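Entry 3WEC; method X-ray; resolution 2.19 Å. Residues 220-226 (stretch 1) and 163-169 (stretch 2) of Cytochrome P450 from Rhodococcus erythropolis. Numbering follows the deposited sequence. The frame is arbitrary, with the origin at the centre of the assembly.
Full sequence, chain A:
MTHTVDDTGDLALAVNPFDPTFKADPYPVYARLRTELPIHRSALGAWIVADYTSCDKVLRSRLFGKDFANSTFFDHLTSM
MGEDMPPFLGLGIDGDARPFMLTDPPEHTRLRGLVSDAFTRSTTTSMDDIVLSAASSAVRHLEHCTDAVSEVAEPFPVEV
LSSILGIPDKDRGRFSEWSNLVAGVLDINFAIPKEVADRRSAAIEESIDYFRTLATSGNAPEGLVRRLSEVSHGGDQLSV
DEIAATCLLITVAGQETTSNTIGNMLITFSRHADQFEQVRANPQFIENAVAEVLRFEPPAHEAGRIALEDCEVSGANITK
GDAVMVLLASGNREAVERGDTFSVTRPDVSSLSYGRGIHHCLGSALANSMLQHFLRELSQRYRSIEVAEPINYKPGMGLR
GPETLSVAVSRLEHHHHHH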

# COMPACT_ATOMS: atom_id res chain seq x y z
N ALA A 220 6.45 -12.83 -24.18
CA ALA A 220 6.08 -12.79 -22.80
C ALA A 220 4.76 -13.52 -22.84
O ALA A 220 3.99 -13.35 -23.79
CB ALA A 220 5.86 -11.35 -22.34
N PRO A 221 4.49 -14.38 -21.85
CA PRO A 221 3.14 -14.93 -21.73
C PRO A 221 2.07 -13.83 -21.78
O PRO A 221 2.38 -12.64 -21.60
CB PRO A 221 3.17 -15.57 -20.34
CG PRO A 221 4.58 -16.04 -20.21
CD PRO A 221 5.44 -15.03 -20.92
N GLU A 222 0.82 -14.25 -22.03
CA GLU A 222 -0.36 -13.41 -21.76
C GLU A 222 -0.26 -12.73 -20.38
O GLU A 222 0.09 -13.38 -19.39
CB GLU A 222 -1.64 -14.25 -21.80
CG GLU A 222 -1.99 -14.87 -23.14
CD GLU A 222 -2.44 -13.87 -24.21
OE1 GLU A 222 -2.49 -12.65 -23.94
OE2 GLU A 222 -2.73 -14.34 -25.33
N GLY A 223 -0.56 -11.44 -20.32
CA GLY A 223 -0.46 -10.69 -19.05
C GLY A 223 0.06 -9.28 -19.23
O GLY A 223 0.04 -8.74 -20.33
N LEU A 224 0.58 -8.71 -18.14
CA LEU A 224 0.72 -7.26 -18.01
C LEU A 224 1.89 -6.72 -18.77
O LEU A 224 1.74 -5.74 -19.48
CB LEU A 224 0.80 -6.81 -16.52
CG LEU A 224 0.69 -5.28 -16.39
CD1 LEU A 224 -0.67 -4.81 -16.88
CD2 LEU A 224 0.98 -4.79 -14.98
N VAL A 225 3.05 -7.38 -18.64
CA VAL A 225 4.25 -7.00 -19.39
C VAL A 225 3.91 -6.92 -20.85
O VAL A 225 4.26 -5.94 -21.51
CB VAL A 225 5.42 -7.99 -19.24
CG1 VAL A 225 6.64 -7.43 -19.95
CG2 VAL A 225 5.74 -8.20 -17.78
N ARG A 226 3.24 -7.93 -21.37
CA ARG A 226 2.97 -7.95 -22.80
C ARG A 226 1.98 -6.82 -23.12
O ARG A 226 2.21 -6.06 -24.04
CB ARG A 226 2.46 -9.32 -23.28
CG ARG A 226 2.49 -9.47 -24.80
CD ARG A 226 1.45 -10.48 -25.28
NE ARG A 226 2.01 -11.81 -25.50
CZ ARG A 226 1.31 -12.94 -25.46
NH1 ARG A 226 0.01 -12.90 -25.20
NH2 ARG A 226 1.89 -14.12 -25.67
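Stretch 2, residues 163-169: SILGIPD

Residues 163-169 of the Rhodococcus erythropolis cytochrome P450 form the end of one helix and the loop that follows, and they lie against the start of another helix in residues 220-226 of the same chain. The register is antiparallel: Leu 165 sits beside Leu 224 with CA atoms 4.3 Å apart, and Gly 166 beside Gly 223 at 4.4 Å, so the sequence of stretch 2 runs on toward Pro 221.

Ser 163 is helical (phi/psi -81/-47°), turns its CA-to-CB bond away from stretch 1 and makes no contact with it; its O accepts a weak bond from Gly 166 N within the closing turn. Ile 164, also helical and with an m,m side chain, meets stretch 1 mainly through its carbonyl. Ile 164 O receives a weak hydrogen bond from Leu 224 N (2.9 Å, N-H...O angle 124°) and lies 3.4 Å from Gly 223 CA. Its CG2 stands 4.4 Å from Leu 224 CB, while the end of the side chain leads away.

Leu 165 (phi/psi -76/-24°) offers the next carbonyl: Leu 165 O accepts a straighter hydrogen bond from Val 225 N (3.3 Å, 159°). The carbonyls near the end of one helix thus meet amides in the first turn of the other. Leu 165 O also lies 3.2 Å from Val 225 CG2. Although the CA-to-CB bond of Leu 165 points away, its CD2 still reaches Val 225 CG2 at 4.2 Å and Leu 224 CD2 at 4.3 Å, adding an apolar patch beside the polar pair.

Gly 166 leaves the helix with positive phi (82/40°) in a Schellman motif, a conformation that favours glycine. Its CA lies 3.5 Å from Glu 222 O; an ideal CB would come within 2.7 Å of that oxygen, a clash. Opposite it in the register, Gly 223 occupies the N-cap position at phi/psi 142/-159°, where a CB would likewise clash, 2.9 Å from both Gly 166 N and Ile 164 O. Two glycines therefore let the backbones come this close. Gly 166 O continues the contact, 3.3 Å from Pro 221 CD.

Ile 167 is extended (-71/124°) and adds little here. Pro 168, also extended (-62/148°), brings its CG to 3.8 Å from Pro 221 CD, an apolar contact between two C-gamma exo rings. At Asp 169 the chain has left the contact, which buries 379 Å² over both sides.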

# COMPACT_ATOMS: atom_id res chain seq x y z
N SER A 163 1.25 -13.82 -11.69
CA SER A 163 0.28 -14.29 -12.68
C SER A 163 -0.30 -13.12 -13.51
O SER A 163 -0.33 -13.21 -14.72
CB SER A 163 -0.83 -15.11 -12.01
OG SER A 163 -1.93 -15.31 -12.88
N ILE A 164 -0.72 -12.02 -12.85
CA ILE A 164 -1.08 -10.77 -13.56
C ILE A 164 -0.01 -10.31 -14.60
O ILE A 164 -0.36 -9.91 -15.71
CB ILE A 164 -1.37 -9.58 -12.58
CG1 ILE A 164 -2.38 -9.93 -11.46
CG2 ILE A 164 -1.87 -8.35 -13.34
CD1 ILE A 164 -3.84 -9.99 -11.89
N LEU A 165 1.27 -10.35 -14.23
CA LEU A 165 2.38 -9.87 -15.07
C LEU A 165 2.78 -10.79 -16.25
O LEU A 165 3.38 -10.33 -17.23
CB LEU A 165 3.61 -9.64 -14.20
CG LEU A 165 3.71 -8.45 -13.25
CD1 LEU A 165 4.58 -8.80 -12.04
CD2 LEU A 165 4.32 -7.28 -13.98
N GLY A 166 2.47 -12.08 -16.13
CA GLY A 166 2.78 -13.05 -17.18
C GLY A 166 4.22 -13.45 -17.04
O GLY A 166 4.95 -13.57 -18.03
N ILE A 167 4.67 -13.62 -15.78
CA ILE A 167 6.02 -14.14 -15.54
C ILE A 167 6.06 -15.63 -15.94
O ILE A 167 5.26 -16.43 -15.46
CB ILE A 167 6.48 -13.93 -14.08
CG1 ILE A 167 6.38 -12.45 -13.65
CG2 ILE A 167 7.87 -14.50 -13.85
CD1 ILE A 167 7.27 -11.47 -14.40
N PRO A 168 6.99 -15.99 -16.85
CA PRO A 168 7.13 -17.36 -17.37
C PRO A 168 7.48 -18.31 -16.23
O PRO A 168 8.13 -17.89 -15.26
CB PRO A 168 8.31 -17.25 -18.34
CG PRO A 168 8.45 -15.79 -18.66
CD PRO A 168 7.94 -15.04 -17.47
N ASP A 169 7.04 -19.55 -16.34
CA ASP A 169 7.26 -20.58 -15.31
C ASP A 169 8.69 -20.61 -14.73
O ASP A 169 8.87 -20.66 -13.50
CB ASP A 169 6.86 -21.97 -15.84
CG ASP A 169 5.34 -22.21 -15.81
OD1 ASP A 169 4.55 -21.23 -15.88
OD2 ASP A 169 4.93 -23.39 -15.73